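Local structure of alpha-L-rhamnosidase (Aspergillus terreus, 6GSZ) at residues Val309-Phe321 with Leu330-Ile342. The protein probably hydrolyses terminal non-reducing alpha-L-rhamnose residues in alpha-L-rhamnosides, as a multidomain, calcium-binding glycosidase. Sequence-based numbering, arbitrary orientation. Where two conformers were deposited one is given.
With 1PE (pentaethylene glycol), chain B.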
ATOM      1  N   VAL A 309      -4.574  -8.311   4.126  1.00 11.09           N
ATOM      2  CA  VAL A 309      -5.770  -7.463   4.077  1.00 10.34           C
ATOM      3  C   VAL A 309      -6.666  -7.890   5.240  1.00  9.74           C
ATOM      4  O   VAL A 309      -6.918  -9.097   5.429  1.00 11.74           O
ATOM      5  CB  VAL A 309      -6.479  -7.555   2.712  1.00 12.01           C
ATOM      6  CG1 VAL A 309      -7.746  -6.709   2.689  1.00 12.28           C
ATOM      7  CG2 VAL A 309      -5.519  -7.109   1.594  1.00 12.28           C
ATOM      8  N   ARG A 310      -7.159  -6.917   6.001  1.00 10.16           N
ATOM      9  CA  ARG A 310      -8.037  -7.147   7.126  1.00 11.91           C
ATOM     10  C   ARG A 310      -9.182  -6.144   7.094  1.00 11.59           C
ATOM     11  O   ARG A 310      -9.142  -5.116   6.418  1.00 11.30           O
ATOM     12  CB  ARG A 310      -7.308  -6.994   8.455  1.00 11.84           C
ATOM     13  CG  ARG A 310      -6.251  -8.059   8.709  1.00 11.57           C
ATOM     14  CD  ARG A 310      -5.957  -8.223  10.203  1.00 14.45           C
ATOM     15  NE  ARG A 310      -4.962  -9.228  10.510  1.00 14.53           N
ATOM     16  CZ  ARG A 310      -3.647  -9.028  10.589  1.00 14.84           C
ATOM     17  NH1 ARG A 310      -3.144  -7.801  10.454  1.00 14.76           N
ATOM     18  NH2 ARG A 310      -2.859 -10.078  10.821  1.00 15.74           N
ATOM     19  N   ARG A 311     -10.208  -6.501   7.884  1.00 12.20           N
ATOM     20  CA  ARG A 311     -11.223  -5.585   8.296  1.00 12.96           C
ATOM     21  C   ARG A 311     -10.604  -4.721   9.397  1.00 13.14           C
ATOM     22  O   ARG A 311     -10.503  -5.139  10.542  1.00 13.85           O
ATOM     23  CB  ARG A 311     -12.452  -6.342   8.803  1.00 12.90           C
ATOM     24  CG  ARG A 311     -13.068  -7.328   7.810  1.00 13.47           C
ATOM     25  CD  ARG A 311     -13.895  -8.416   8.494  1.00 15.05           C
ATOM     26  NE  ARG A 311     -15.167  -7.930   9.036  1.00 16.35           N
ATOM     27  CZ  ARG A 311     -15.419  -7.677  10.326  1.00 16.60           C
ATOM     28  NH1 ARG A 311     -14.453  -7.828  11.249  1.00 19.46           N
ATOM     29  NH2 ARG A 311     -16.645  -7.279  10.674  1.00 17.97           N
ATOM     30  N   VAL A 312     -10.118  -3.548   8.997  1.00 13.46           N
ATOM     31  CA  VAL A 312      -9.277  -2.755   9.880  1.00 13.67           C
ATOM     32  C   VAL A 312     -10.124  -1.930  10.849  1.00 13.84           C
ATOM     33  O   VAL A 312      -9.702  -1.714  12.005  1.00 16.41           O
ATOM     34  CB  VAL A 312      -8.302  -1.892   9.060  1.00 15.00           C
ATOM     35  CG1 VAL A 312      -7.479  -0.961   9.898  1.00 17.87           C
ATOM     36  CG2 VAL A 312      -7.366  -2.794   8.297  1.00 15.04           C
ATOM     37  N   ALA A 313     -11.291  -1.448  10.402  1.00 13.96           N
ATOM     38  CA  ALA A 313     -12.141  -0.590  11.214  1.00 14.91           C
ATOM     39  C   ALA A 313     -13.589  -0.694  10.746  1.00 16.36           C
ATOM     40  O   ALA A 313     -13.860  -1.100   9.653  1.00 16.96           O
ATOM     41  CB  ALA A 313     -11.663   0.846  11.126  1.00 17.01           C
ATOM     42  N   GLU A 314     -14.476  -0.262  11.627  1.00 18.12           N
ATOM     43  CA  GLU A 314     -15.837   0.069  11.342  0.70 19.70           C
ATOM     44  C   GLU A 314     -15.933   1.561  11.013  1.00 18.21           C
ATOM     45  O   GLU A 314     -15.179   2.374  11.601  1.00 20.64           O
ATOM     46  CB  GLU A 314     -16.655  -0.213  12.604  0.70 25.56           C
ATOM     47  CG  GLU A 314     -18.121  -0.071  12.373  0.70 27.86           C
ATOM     48  CD  GLU A 314     -19.039  -0.380  13.546  0.70 30.16           C
ATOM     49  OE1 GLU A 314     -18.586  -1.014  14.518  0.70 35.57           O
ATOM     50  OE2 GLU A 314     -20.212   0.020  13.466  0.70 35.40           O
ATOM     51  N   HIS A 315     -16.853   1.936  10.140  1.00 17.87           N
ATOM     52  CA  HIS A 315     -17.192   3.339   9.930  1.00 17.73           C
ATOM     53  C   HIS A 315     -18.710   3.464   9.978  1.00 18.28           C
ATOM     54  O   HIS A 315     -19.428   2.858   9.180  1.00 18.87           O
ATOM     55  CB  HIS A 315     -16.622   3.875   8.629  1.00 18.73           C
ATOM     56  CG  HIS A 315     -16.505   5.345   8.610  1.00 19.16           C
ATOM     57  ND1 HIS A 315     -15.359   5.987   9.023  1.00 22.84           N
ATOM     58  CD2 HIS A 315     -17.394   6.308   8.287  1.00 22.06           C
ATOM     59  CE1 HIS A 315     -15.544   7.295   8.941  1.00 24.52           C
ATOM     60  NE2 HIS A 315     -16.784   7.521   8.491  1.00 22.55           N
ATOM     61  N   LYS A 316     -19.183   4.258  10.947  1.00 19.19           N
ATOM     62  CA  LYS A 316     -20.622   4.322  11.216  1.00 20.02           C
ATOM     63  C   LYS A 316     -21.368   5.115  10.142  1.00 20.08           C
ATOM     64  O   LYS A 316     -20.839   6.036   9.516  1.00 20.32           O
ATOM     65  CB  LYS A 316     -20.859   4.916  12.604  1.00 24.85           C
ATOM     66  CG  LYS A 316     -20.458   3.964  13.721  1.00 34.63           C
ATOM     67  CD  LYS A 316     -20.775   4.456  15.122  1.00 49.97           C
ATOM     68  CE  LYS A 316     -20.132   3.598  16.194  1.00 64.66           C
ATOM     69  NZ  LYS A 316     -20.380   4.146  17.550  1.00 79.78           N
ATOM     70  N   LEU A 317     -22.638   4.738   9.978  1.00 20.22           N
ATOM     71  CA  LEU A 317     -23.563   5.457   9.158  1.00 21.36           C
ATOM     72  C   LEU A 317     -23.699   6.878   9.710  1.00 24.26           C
ATOM     73  O   LEU A 317     -23.858   7.060  10.911  1.00 27.05           O
ATOM     74  CB  LEU A 317     -24.888   4.685   9.204  1.00 22.44           C
ATOM     75  CG  LEU A 317     -26.050   5.210   8.394  1.00 24.00           C
ATOM     76  CD1 LEU A 317     -25.810   5.058   6.912  1.00 23.87           C
ATOM     77  CD2 LEU A 317     -27.299   4.456   8.808  1.00 24.69           C
ATOM     78  N   ALA A 318     -23.630   7.870   8.816  1.00 23.88           N
ATOM     79  CA  ALA A 318     -23.767   9.272   9.190  1.00 24.33           C
ATOM     80  C   ALA A 318     -25.190   9.802   8.950  1.00 24.72           C
ATOM     81  O   ALA A 318     -25.640  10.670   9.653  1.00 25.31           O
ATOM     82  CB  ALA A 318     -22.769  10.101   8.445  1.00 25.31           C
ATOM     83  N   ASN A 319     -25.877   9.297   7.921  1.00 21.02           N
ATOM     84  CA  ASN A 319     -27.173   9.823   7.558  1.00 24.38           C
ATOM     85  C   ASN A 319     -27.855   8.839   6.602  1.00 24.59           C
ATOM     86  O   ASN A 319     -27.197   8.108   5.862  1.00 23.72           O
ATOM     87  CB  ASN A 319     -27.045  11.209   6.902  1.00 27.58           C
ATOM     88  CG  ASN A 319     -28.339  11.993   6.861  1.00 27.17           C
ATOM     89  OD1 ASN A 319     -29.233  11.746   7.655  1.00 28.86           O
ATOM     90  ND2 ASN A 319     -28.467  12.894   5.897  1.00 31.64           N
ATOM     91  N   VAL A 320     -29.185   8.859   6.635  1.00 24.28           N
ATOM     92  CA  VAL A 320     -30.037   8.201   5.688  1.00 23.57           C
ATOM     93  C   VAL A 320     -30.950   9.275   5.107  1.00 23.71           C
ATOM     94  O   VAL A 320     -31.506  10.076   5.856  1.00 27.85           O
ATOM     95  CB  VAL A 320     -30.905   7.093   6.308  1.00 25.23           C
ATOM     96  CG1 VAL A 320     -31.705   6.382   5.220  1.00 25.98           C
ATOM     97  CG2 VAL A 320     -30.083   6.133   7.139  1.00 26.56           C
ATOM     98  N   PHE A 321     -31.048   9.324   3.777  1.00 22.13           N
ATOM     99  CA  PHE A 321     -31.808  10.402   3.135  1.00 25.68           C
ATOM    100  C   PHE A 321     -32.527   9.870   1.898  1.00 25.12           C
ATOM    101  O   PHE A 321     -32.256   8.768   1.442  1.00 24.28           O
ATOM    102  CB  PHE A 321     -30.911  11.603   2.823  1.00 25.64           C
ATOM    103  CG  PHE A 321     -29.856  11.387   1.776  1.00 25.92           C
ATOM    104  CD1 PHE A 321     -28.589  10.966   2.143  1.00 28.66           C
ATOM    105  CD2 PHE A 321     -30.112  11.653   0.442  1.00 26.71           C
ATOM    106  CE1 PHE A 321     -27.614  10.766   1.182  1.00 27.17           C
ATOM    107  CE2 PHE A 321     -29.136  11.458  -0.523  1.00 26.17           C
ATOM    108  CZ  PHE A 321     -27.880  11.032  -0.152  1.00 22.75           C
ATOM    109  N   LEU A 330     -27.940   5.679   1.939  1.00 18.40           N
ATOM    110  CA  LEU A 330     -27.026   5.753   3.064  1.00 17.72           C
ATOM    111  C   LEU A 330     -25.868   6.693   2.712  1.00 17.72           C
ATOM    112  O   LEU A 330     -25.351   6.666   1.596  1.00 17.96           O
ATOM    113  CB  LEU A 330     -26.460   4.361   3.338  1.00 19.23           C
ATOM    114  CG  LEU A 330     -27.448   3.211   3.479  1.00 18.13           C
ATOM    115  CD1 LEU A 330     -26.715   1.947   3.867  1.00 18.18           C
ATOM    116  CD2 LEU A 330     -28.541   3.543   4.496  1.00 19.35           C
ATOM    117  N   ASP A 331     -25.471   7.492   3.701  1.00 16.86           N
ATOM    118  CA  ASP A 331     -24.287   8.342   3.649  1.00 18.36           C
ATOM    119  C   ASP A 331     -23.396   7.937   4.826  1.00 16.80           C
ATOM    120  O   ASP A 331     -23.781   8.104   5.993  1.00 18.45           O
ATOM    121  CB  ASP A 331     -24.700   9.826   3.647  1.00 19.05           C
ATOM    122  CG  ASP A 331     -23.533  10.802   3.659  1.00 20.07           C
ATOM    123  OD1 ASP A 331     -22.389  10.328   3.498  1.00 19.02           O
ATOM    124  OD2 ASP A 331     -23.783  12.041   3.776  1.00 22.80           O
ATOM    125  N   PHE A 332     -22.181   7.456   4.510  1.00 16.59           N
ATOM    126  CA  PHE A 332     -21.203   7.102   5.556  1.00 16.68           C
ATOM    127  C   PHE A 332     -20.270   8.271   5.934  1.00 16.82           C
ATOM    128  O   PHE A 332     -19.430   8.099   6.826  1.00 19.25           O
ATOM    129  CB  PHE A 332     -20.427   5.864   5.118  1.00 16.04           C
ATOM    130  CG  PHE A 332     -21.322   4.670   5.279  1.00 15.69           C
ATOM    131  CD1 PHE A 332     -21.512   4.087   6.514  1.00 18.18           C
ATOM    132  CD2 PHE A 332     -22.046   4.209   4.197  1.00 16.64           C
ATOM    133  CE1 PHE A 332     -22.387   3.022   6.647  1.00 17.11           C
ATOM    134  CE2 PHE A 332     -22.938   3.153   4.323  1.00 16.93           C
ATOM    135  CZ  PHE A 332     -23.092   2.562   5.550  1.00 17.15           C
ATOM    136  N   GLY A 333     -20.393   9.421   5.260  1.00 17.01           N
ATOM    137  CA  GLY A 333     -19.620  10.627   5.621  1.00 17.30           C
ATOM    138  C   GLY A 333     -18.170  10.625   5.159  1.00 18.34           C
ATOM    139  O   GLY A 333     -17.451  11.622   5.337  1.00 20.30           O
ATOM    140  N   GLN A 334     -17.743   9.537   4.548  1.00 16.82           N
ATOM    141  CA  GLN A 334     -16.360   9.288   4.153  1.00 14.49           C
ATOM    142  C   GLN A 334     -16.424   8.379   2.936  1.00 14.73           C
ATOM    143  O   GLN A 334     -17.181   7.415   2.966  1.00 15.28           O
ATOM    144  CB  GLN A 334     -15.585   8.618   5.285  1.00 15.44           C
ATOM    145  CG  GLN A 334     -14.186   8.167   4.878  1.00 15.82           C
ATOM    146  CD  GLN A 334     -13.242   9.297   4.518  1.00 14.07           C
ATOM    147  OE1 GLN A 334     -13.101  10.274   5.285  1.00 15.91           O
ATOM    148  NE2 GLN A 334     -12.583   9.162   3.352  1.00 13.30           N
ATOM    149  N   ASN A 335     -15.618   8.689   1.921  1.00 13.17           N
ATOM    150  CA  ASN A 335     -15.417   7.816   0.784  1.00 14.13           C
ATOM    151  C   ASN A 335     -14.397   6.761   1.220  1.00 13.03           C
ATOM    152  O   ASN A 335     -13.207   7.075   1.389  1.00 13.25           O
ATOM    153  CB  ASN A 335     -14.938   8.619  -0.424  1.00 13.27           C
ATOM    154  CG  ASN A 335     -14.883   7.830  -1.711  1.00 14.46           C
ATOM    155  OD1 ASN A 335     -15.576   6.811  -1.843  1.00 14.14           O
ATOM    156  ND2 ASN A 335     -14.140   8.312  -2.695  1.00 13.69           N
ATOM    157  N   LEU A 336     -14.878   5.549   1.463  1.00 13.02           N
ATOM    158  CA  LEU A 336     -14.118   4.479   2.044  1.00 12.83           C
ATOM    159  C   LEU A 336     -14.080   3.283   1.108  1.00 12.78           C
ATOM    160  O   LEU A 336     -14.764   3.232   0.087  1.00 13.23           O
ATOM    161  CB  LEU A 336     -14.642   4.128   3.438  1.00 15.98           C
ATOM    162  CG  LEU A 336     -16.128   3.813   3.566  1.00 18.79           C
ATOM    163  CD1 LEU A 336     -16.360   2.384   3.242  1.00 20.20           C
ATOM    164  CD2 LEU A 336     -16.620   4.101   4.976  1.00 20.56           C
ATOM    165  N   VAL A 337     -13.260   2.317   1.489  1.00 11.00           N
ATOM    166  CA  VAL A 337     -13.030   1.107   0.702  1.00 11.19           C
ATOM    167  C   VAL A 337     -13.225  -0.103   1.599  1.00 10.73           C
ATOM    168  O   VAL A 337     -12.639  -0.192   2.664  1.00 12.17           O
ATOM    169  CB  VAL A 337     -11.639   1.102   0.039  1.00 11.57           C
ATOM    170  CG1 VAL A 337     -11.404  -0.191  -0.711  1.00 12.12           C
ATOM    171  CG2 VAL A 337     -11.529   2.274  -0.914  1.00 12.05           C
ATOM    172  N   GLY A 338     -14.123  -1.000   1.156  1.00 10.96           N
ATOM    173  CA  GLY A 338     -14.488  -2.208   1.860  1.00 12.46           C
ATOM    174  C   GLY A 338     -15.897  -2.618   1.459  1.00 11.71           C
ATOM    175  O   GLY A 338     -16.148  -2.818   0.304  1.00 12.23           O
ATOM    176  N   TRP A 339     -16.786  -2.735   2.443  1.00 11.11           N
ATOM    177  CA  TRP A 339     -18.115  -3.283   2.169  1.00 11.02           C
ATOM    178  C   TRP A 339     -19.020  -2.998   3.365  1.00 12.82           C
ATOM    179  O   TRP A 339     -18.588  -2.419   4.357  1.00 13.91           O
ATOM    180  CB  TRP A 339     -18.044  -4.766   1.858  1.00 11.79           C
ATOM    181  CG  TRP A 339     -17.336  -5.621   2.850  1.00 12.37           C
ATOM    182  CD1 TRP A 339     -17.712  -5.965   4.109  1.00 12.54           C
ATOM    183  CD2 TRP A 339     -16.059  -6.244   2.633  1.00 11.89           C
ATOM    184  NE1 TRP A 339     -16.792  -6.782   4.694  1.00 12.92           N
ATOM    185  CE2 TRP A 339     -15.764  -6.969   3.808  1.00 12.23           C
ATOM    186  CE3 TRP A 339     -15.153  -6.262   1.572  1.00 11.99           C
ATOM    187  CZ2 TRP A 339     -14.647  -7.773   3.905  1.00 12.66           C
ATOM    188  CZ3 TRP A 339     -14.031  -7.052   1.683  1.00 12.08           C
ATOM    189  CH2 TRP A 339     -13.801  -7.798   2.825  1.00 13.04           C
ATOM    190  N   LEU A 340     -20.275  -3.429   3.260  1.00 13.26           N
ATOM    191  CA  LEU A 340     -21.230  -3.288   4.368  1.00 13.81           C
ATOM    192  C   LEU A 340     -21.305  -4.550   5.230  1.00 13.39           C
ATOM    193  O   LEU A 340     -21.035  -5.637   4.769  1.00 14.16           O
ATOM    194  CB  LEU A 340     -22.637  -3.041   3.811  1.00 14.91           C
ATOM    195  CG  LEU A 340     -22.795  -1.777   2.983  1.00 16.09           C
ATOM    196  CD1 LEU A 340     -24.208  -1.693   2.438  1.00 16.98           C
ATOM    197  CD2 LEU A 340     -22.427  -0.538   3.812  1.00 16.66           C
ATOM    198  N   ARG A 341     -21.678  -4.345   6.482  1.00 14.51           N
ATOM    199  CA  ARG A 341     -22.151  -5.402   7.382  1.00 15.47           C
ATOM    200  C   ARG A 341     -23.585  -5.052   7.762  1.00 16.47           C
ATOM    201  O   ARG A 341     -23.865  -3.918   8.171  1.00 16.51           O
ATOM    202  CB  ARG A 341     -21.304  -5.479   8.664  1.00 17.16           C
ATOM    203  CG  ARG A 341     -21.792  -6.548   9.653  1.00 19.33           C
ATOM    204  CD  ARG A 341     -21.066  -6.556  10.978  1.00 24.36           C
ATOM    205  NE  ARG A 341     -21.477  -5.437  11.811  1.00 38.13           N
ATOM    206  CZ  ARG A 341     -20.796  -4.959  12.866  1.00 47.32           C
ATOM    207  NH1 ARG A 341     -21.287  -3.949  13.573  1.00 42.40           N
ATOM    208  NH2 ARG A 341     -19.630  -5.491  13.204  1.00 51.51           N
ATOM    209  N   ILE A 342     -24.496  -6.013   7.578  1.00 15.37           N
ATOM    210  CA  ILE A 342     -25.916  -5.787   7.849  1.00 17.14           C
ATOM    211  C   ILE A 342     -26.350  -6.765   8.936  1.00 16.77           C
ATOM    212  O   ILE A 342     -25.765  -7.851   9.065  1.00 16.98           O
ATOM    213  CB  ILE A 342     -26.790  -5.920   6.579  1.00 17.10           C
ATOM    214  CG1 ILE A 342     -26.855  -7.352   6.031  1.00 17.15           C
ATOM    215  CG2 ILE A 342     -26.349  -4.891   5.550  1.00 19.07           C
ATOM    216  CD1 ILE A 342     -27.673  -7.517   4.766  1.00 18.52           C
TER
HETATM  217  OH2 1PE B 955     -19.258 -11.475  10.027  0.70 40.77           O
HETATM  218  C12 1PE B 955     -17.907 -11.303   9.583  0.70 30.65           C
HETATM  219  C22 1PE B 955     -16.881 -11.369  10.718  0.70 32.41           C
HETATM  220  OH3 1PE B 955     -17.351 -10.534  11.756  0.70 31.80           O
HETATM  221  C13 1PE B 955     -17.007  -9.453  13.883  0.70 40.43           C
HETATM  222  C23 1PE B 955     -16.427 -10.364  12.814  0.70 32.27           C
HETATM  223  OH4 1PE B 955     -17.707  -8.280  13.422  0.70 41.35           O
HETATM  224  C14 1PE B 955     -16.385  -6.272  13.878  0.70 39.77           C
HETATM  225  C24 1PE B 955     -17.526  -7.195  14.354  0.70 41.67           C
HETATM  226  OH5 1PE B 955     -16.990  -5.249  13.112  0.70 34.66           O
HETATM  227  C15 1PE B 955     -15.148  -4.009  12.296  0.70 27.25           C
HETATM  228  C25 1PE B 955     -16.412  -3.977  13.140  0.70 30.43           C
HETATM  229  OH6 1PE B 955     -14.092  -4.285  13.184  0.70 28.76           O
HETATM  230  C16 1PE B 955     -11.859  -4.081  13.586  0.70 23.74           C
HETATM  231  C26 1PE B 955     -12.883  -4.300  12.511  0.70 24.00           C
HETATM  232  OH7 1PE B 955     -11.703  -5.251  14.365  0.70 34.34           O
HETATM  233  O   HOH W   1     -26.143  13.263   4.063  1.00 34.18           O
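Three backbone hydrogen bonds join Ala318 and Asn319 to Asp331, where strands 319-322 and 328-332 form an antiparallel hairpin. Asp331 O accepts from Ala318 N at 2.8 Å and also from Asn319 N, both in its carbonyl plane; two consecutive residues facing one define a classic beta bulge. The return bond, Asp331 N to Asn319 O, is straighter, with an N-H...O angle of 161°. Asp331 also closes an Asx turn through OD1 and Gly333 N, pairs by the same oxygen with Arg399 in a salt bridge, and reaches Asn319 ND2 through a water on OD2.

Among apolar contacts, Val320 and Leu330 share one sheet face side by side, CG2 to CD2 4.0 Å. Leu317 places CD1 over one face of the Phe332 ring, 4.2 Å from its centroid and 21° off the normal, a CH-pi contact. The same methyl meets Leu330 CB at 3.7 Å.

His315 makes a mixed contact: with CG anti to the backbone N (chi1 -159°), its ring edge meets Phe332 O in plane, while CB packs on Leu336 CD2 at 3.7 Å.

Charged groups gather beyond the hairpin. Arg311 NH2 and Arg341 NH2 are 4.3 Å apart, and Glu314 OE1 stays 4.1 Å from Arg341 NH1, well out of the guanidinium plane and beyond a salt bridge; Glu314 OE2 hydrogen-bonds Thr418. Arg311 NH2 hydrogen-bonds OH4 and OH5 of pentaethylene glycol, probably from the crystallisation liquor, besides its salt bridge to Glu390.

Between the segments, directional bonding is thus confined to the hairpin of this concanavalin-like region; the charged groups approach without bonding each other, Glu314 and Glu390 probably easing the like-charge approach.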